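Local coordinates for RNA-binding protein (Porphyromonas gingivalis W83, PDB 7JLY), which probably binds RNA through a single RNA recognition motif domain and can also bind a calcium ion, at residues 20-25 / 62-67. Residues are numbered along the deposited sequence; the frame is centred on the assembly and turned at random.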
ATOM      1  N   THR A  20       3.190   3.390   4.797  1.00 16.88           N
ATOM      2  CA  THR A  20       3.352   2.819   6.120  1.00 16.97           C
ATOM      3  C   THR A  20       2.476   3.567   7.108  1.00 20.16           C
ATOM      4  O   THR A  20       1.816   2.951   7.942  1.00 19.80           O
ATOM      5  CB  THR A  20       4.811   2.872   6.592  1.00 20.60           C
ATOM      6  OG1 THR A  20       5.636   2.129   5.676  1.00 19.75           O
ATOM      7  CG2 THR A  20       4.933   2.273   7.985  1.00 22.37           C
ATOM      8  N   GLY A  21       2.457   4.895   7.002  1.00 18.04           N
ATOM      9  CA  GLY A  21       1.684   5.721   7.923  1.00 19.24           C
ATOM     10  C   GLY A  21       0.202   5.382   7.878  1.00 22.08           C
ATOM     11  O   GLY A  21      -0.497   5.367   8.907  1.00 24.19           O
ATOM     12  N   LEU A  22      -0.272   5.116   6.666  1.00 18.28           N
ATOM     13  CA  LEU A  22      -1.659   4.763   6.422  1.00 18.12           C
ATOM     14  C   LEU A  22      -2.010   3.393   6.994  1.00 19.07           C
ATOM     15  O   LEU A  22      -2.988   3.243   7.734  1.00 19.11           O
ATOM     16  CB  LEU A  22      -1.945   4.793   4.915  1.00 20.28           C
ATOM     17  CG  LEU A  22      -3.399   4.559   4.495  1.00 20.85           C
ATOM     18  CD1 LEU A  22      -4.290   5.645   5.069  1.00 20.73           C
ATOM     19  CD2 LEU A  22      -3.518   4.495   2.968  1.00 19.16           C
ATOM     20  N   LEU A  23      -1.209   2.389   6.641  1.00 18.42           N
ATOM     21  CA  LEU A  23      -1.544   1.003   6.964  1.00 18.34           C
ATOM     22  C   LEU A  23      -1.189   0.634   8.406  1.00 18.89           C
ATOM     23  O   LEU A  23      -1.841  -0.227   9.000  1.00 19.07           O
ATOM     24  CB  LEU A  23      -0.853   0.040   5.981  1.00 15.03           C
ATOM     25  CG  LEU A  23      -1.589  -0.208   4.648  1.00 15.95           C
ATOM     26  CD1 LEU A  23      -2.957  -0.793   4.905  1.00 16.43           C
ATOM     27  CD2 LEU A  23      -1.711   1.055   3.783  1.00 17.53           C
ATOM     28  N   GLN A  24      -0.191   1.289   8.991  1.00 16.13           N
ATOM     29  CA  GLN A  24       0.240   0.882  10.331  1.00 17.49           C
ATOM     30  C   GLN A  24      -0.813   1.249  11.385  1.00 20.16           C
ATOM     31  O   GLN A  24      -0.746   0.795  12.529  1.00 17.75           O
ATOM     32  CB  GLN A  24       1.597   1.502  10.690  1.00 19.55           C
ATOM     33  CG  GLN A  24       1.527   2.947  11.121  1.00 23.62           C
ATOM     34  CD  GLN A  24       2.902   3.542  11.406  1.00 26.96           C
ATOM     35  OE1 GLN A  24       3.911   2.838  11.394  1.00 26.10           O
ATOM     36  NE2 GLN A  24       2.937   4.844  11.668  1.00 27.15           N
ATOM     37  N   GLN A  25      -1.787   2.064  10.991  1.00 17.73           N
ATOM     38  CA  GLN A  25      -2.923   2.374  11.853  1.00 18.83           C
ATOM     39  C   GLN A  25      -3.743   1.138  12.219  1.00 19.47           C
ATOM     40  O   GLN A  25      -4.422   1.145  13.244  1.00 18.22           O
ATOM     41  CB  GLN A  25      -3.846   3.393  11.178  1.00 16.83           C
ATOM     42  CG  GLN A  25      -3.225   4.782  10.949  1.00 14.62           C
ATOM     43  CD  GLN A  25      -4.177   5.714  10.211  1.00 19.33           C
ATOM     44  OE1 GLN A  25      -4.586   6.745  10.740  1.00 20.57           O
ATOM     45  NE2 GLN A  25      -4.543   5.346   8.989  1.00 20.87           N
ATOM     46  N   GLU A  62     -10.836  -3.386   4.187  1.00 17.79           N
ATOM     47  CA  GLU A  62     -12.275  -3.156   4.311  1.00 18.96           C
ATOM     48  C   GLU A  62     -12.571  -1.696   4.664  1.00 18.92           C
ATOM     49  O   GLU A  62     -13.524  -1.097   4.156  1.00 19.23           O
ATOM     50  CB  GLU A  62     -12.869  -4.088   5.373  1.00 18.82           C
ATOM     51  CG  GLU A  62     -14.350  -3.861   5.680  1.00 23.36           C
ATOM     52  CD  GLU A  62     -15.269  -4.405   4.601  1.00 33.06           C
ATOM     53  OE1 GLU A  62     -14.779  -5.129   3.698  1.00 37.73           O
ATOM     54  OE2 GLU A  62     -16.485  -4.103   4.649  1.00 37.60           O
ATOM     55  N   GLU A  63     -11.748  -1.123   5.529  1.00 17.02           N
ATOM     56  CA  GLU A  63     -11.943   0.271   5.916  1.00 16.54           C
ATOM     57  C   GLU A  63     -11.545   1.208   4.781  1.00 17.42           C
ATOM     58  O   GLU A  63     -12.260   2.164   4.456  1.00 17.45           O
ATOM     59  CB  GLU A  63     -11.142   0.608   7.185  1.00 15.04           C
ATOM     60  CG  GLU A  63     -11.124   2.110   7.486  1.00 17.13           C
ATOM     61  CD  GLU A  63     -10.806   2.427   8.928  1.00 18.44           C
ATOM     62  OE1 GLU A  63     -11.105   1.578   9.806  1.00 18.69           O
ATOM     63  OE2 GLU A  63     -10.267   3.526   9.179  1.00 17.03           O
ATOM     64  N   LEU A  64     -10.403   0.930   4.167  1.00 17.03           N
ATOM     65  CA  LEU A  64      -9.833   1.875   3.210  1.00 17.94           C
ATOM     66  C   LEU A  64     -10.493   1.823   1.843  1.00 19.37           C
ATOM     67  O   LEU A  64     -10.340   2.765   1.059  1.00 18.50           O
ATOM     68  CB  LEU A  64      -8.331   1.645   3.065  1.00 16.86           C
ATOM     69  CG  LEU A  64      -7.484   2.025   4.284  1.00 16.97           C
ATOM     70  CD1 LEU A  64      -6.047   1.601   4.062  1.00 17.94           C
ATOM     71  CD2 LEU A  64      -7.546   3.529   4.552  1.00 19.38           C
ATOM     72  N   PHE A  65     -11.221   0.738   1.565  1.00 21.46           N
ATOM     73  CA  PHE A  65     -11.867   0.545   0.264  1.00 21.86           C
ATOM     74  C   PHE A  65     -12.648   1.777  -0.204  1.00 23.49           C
ATOM     75  O   PHE A  65     -13.516   2.288   0.515  1.00 22.11           O
ATOM     76  CB  PHE A  65     -12.805  -0.669   0.291  1.00 22.24           C
ATOM     77  CG  PHE A  65     -13.566  -0.867  -0.998  1.00 30.42           C
ATOM     78  CD1 PHE A  65     -12.942  -1.416  -2.109  1.00 30.28           C
ATOM     79  CD2 PHE A  65     -14.895  -0.491  -1.100  1.00 31.09           C
ATOM     80  CE1 PHE A  65     -13.632  -1.586  -3.301  1.00 30.06           C
ATOM     81  CE2 PHE A  65     -15.592  -0.662  -2.291  1.00 33.91           C
ATOM     82  CZ  PHE A  65     -14.954  -1.210  -3.390  1.00 36.04           C
ATOM     83  N   ASP A  66     -12.289   2.258  -1.395  1.00 25.18           N
ATOM     84  CA  ASP A  66     -13.006   3.331  -2.090  1.00 23.19           C
ATOM     85  C   ASP A  66     -12.774   4.720  -1.482  1.00 23.89           C
ATOM     86  O   ASP A  66     -13.352   5.696  -1.946  1.00 26.48           O
ATOM     87  CB  ASP A  66     -14.510   3.035  -2.114  1.00 26.51           C
ATOM     88  CG  ASP A  66     -15.156   3.403  -3.429  1.00 36.33           C
ATOM     89  OD1 ASP A  66     -14.646   2.961  -4.487  1.00 36.81           O
ATOM     90  OD2 ASP A  66     -16.175   4.132  -3.398  1.00 41.08           O
ATOM     91  N   GLN A  67     -11.940   4.818  -0.449  1.00 20.05           N
ATOM     92  CA  GLN A  67     -11.635   6.123   0.122  1.00 19.96           C
ATOM     93  C   GLN A  67     -10.637   6.879  -0.755  1.00 19.60           C
ATOM     94  O   GLN A  67      -9.810   6.282  -1.425  1.00 19.35           O
ATOM     95  CB  GLN A  67     -11.078   5.986   1.540  1.00 20.87           C
ATOM     96  CG  GLN A  67     -12.105   5.552   2.580  1.00 22.24           C
ATOM     97  CD  GLN A  67     -11.629   5.845   3.985  1.00 22.26           C
ATOM     98  OE1 GLN A  67     -11.169   6.950   4.275  1.00 28.44           O
ATOM     99  NE2 GLN A  67     -11.711   4.856   4.857  1.00 19.81           N
TER
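Leu64, in the last turn of helix 54-64, directs its branched end at helix 16-23 and meets two leucines there, Leu22 and Leu23. With Leu22 the encounter is tip to tip: Leu22 CD1 lies 3.9 Å from Leu64 CD2, while CD1 of Leu64 is also close to CG and CD2 of Leu22, so each isopropyl group touches both branches of the other. Leu22 reaches across because its CG is anti to the backbone N (chi1 -175°), which carries the methyls over to the neighbouring helix. Leu23 adds a slighter, slanting contact, its CD1 being 4.0 Å from Leu64 CD1; its side chain also packs on Val29, Val49 and Met51 of the sheet beneath. Leu64 CD1 thus touches both leucines, and through Leu23 the contact joins the hydrophobic core.

Between the two segments the close contacts are confined to these leucines, and the outer side is looser and polar, with each glutamine folded back onto its own segment. Gln25 NE2 donates to Leu22 O at 2.9 Å, lying in the carbonyl plane on a lone pair. The amide of Gln67 makes a similar return, NE2 to Glu63 O at 2.8 Å, but from well above the carbonyl plane. The exposed Glu63 spans the outer side differently, its OE2 being hydrogen-bonded to the hydroxyl of Tyr26, just beyond Gln25. After Leu64 the chain leaves the helix in a type II turn, closed by Gln67 N to Leu64 O at 3.0 Å, and Gln67 then pairs through its backbone with Leu74. Two helices packed side by side on one face of an antiparallel sheet are characteristic of the beta-alpha-beta-beta-alpha-beta fold of the RNA recognition motif, and here leucines join them at their C-terminal ends.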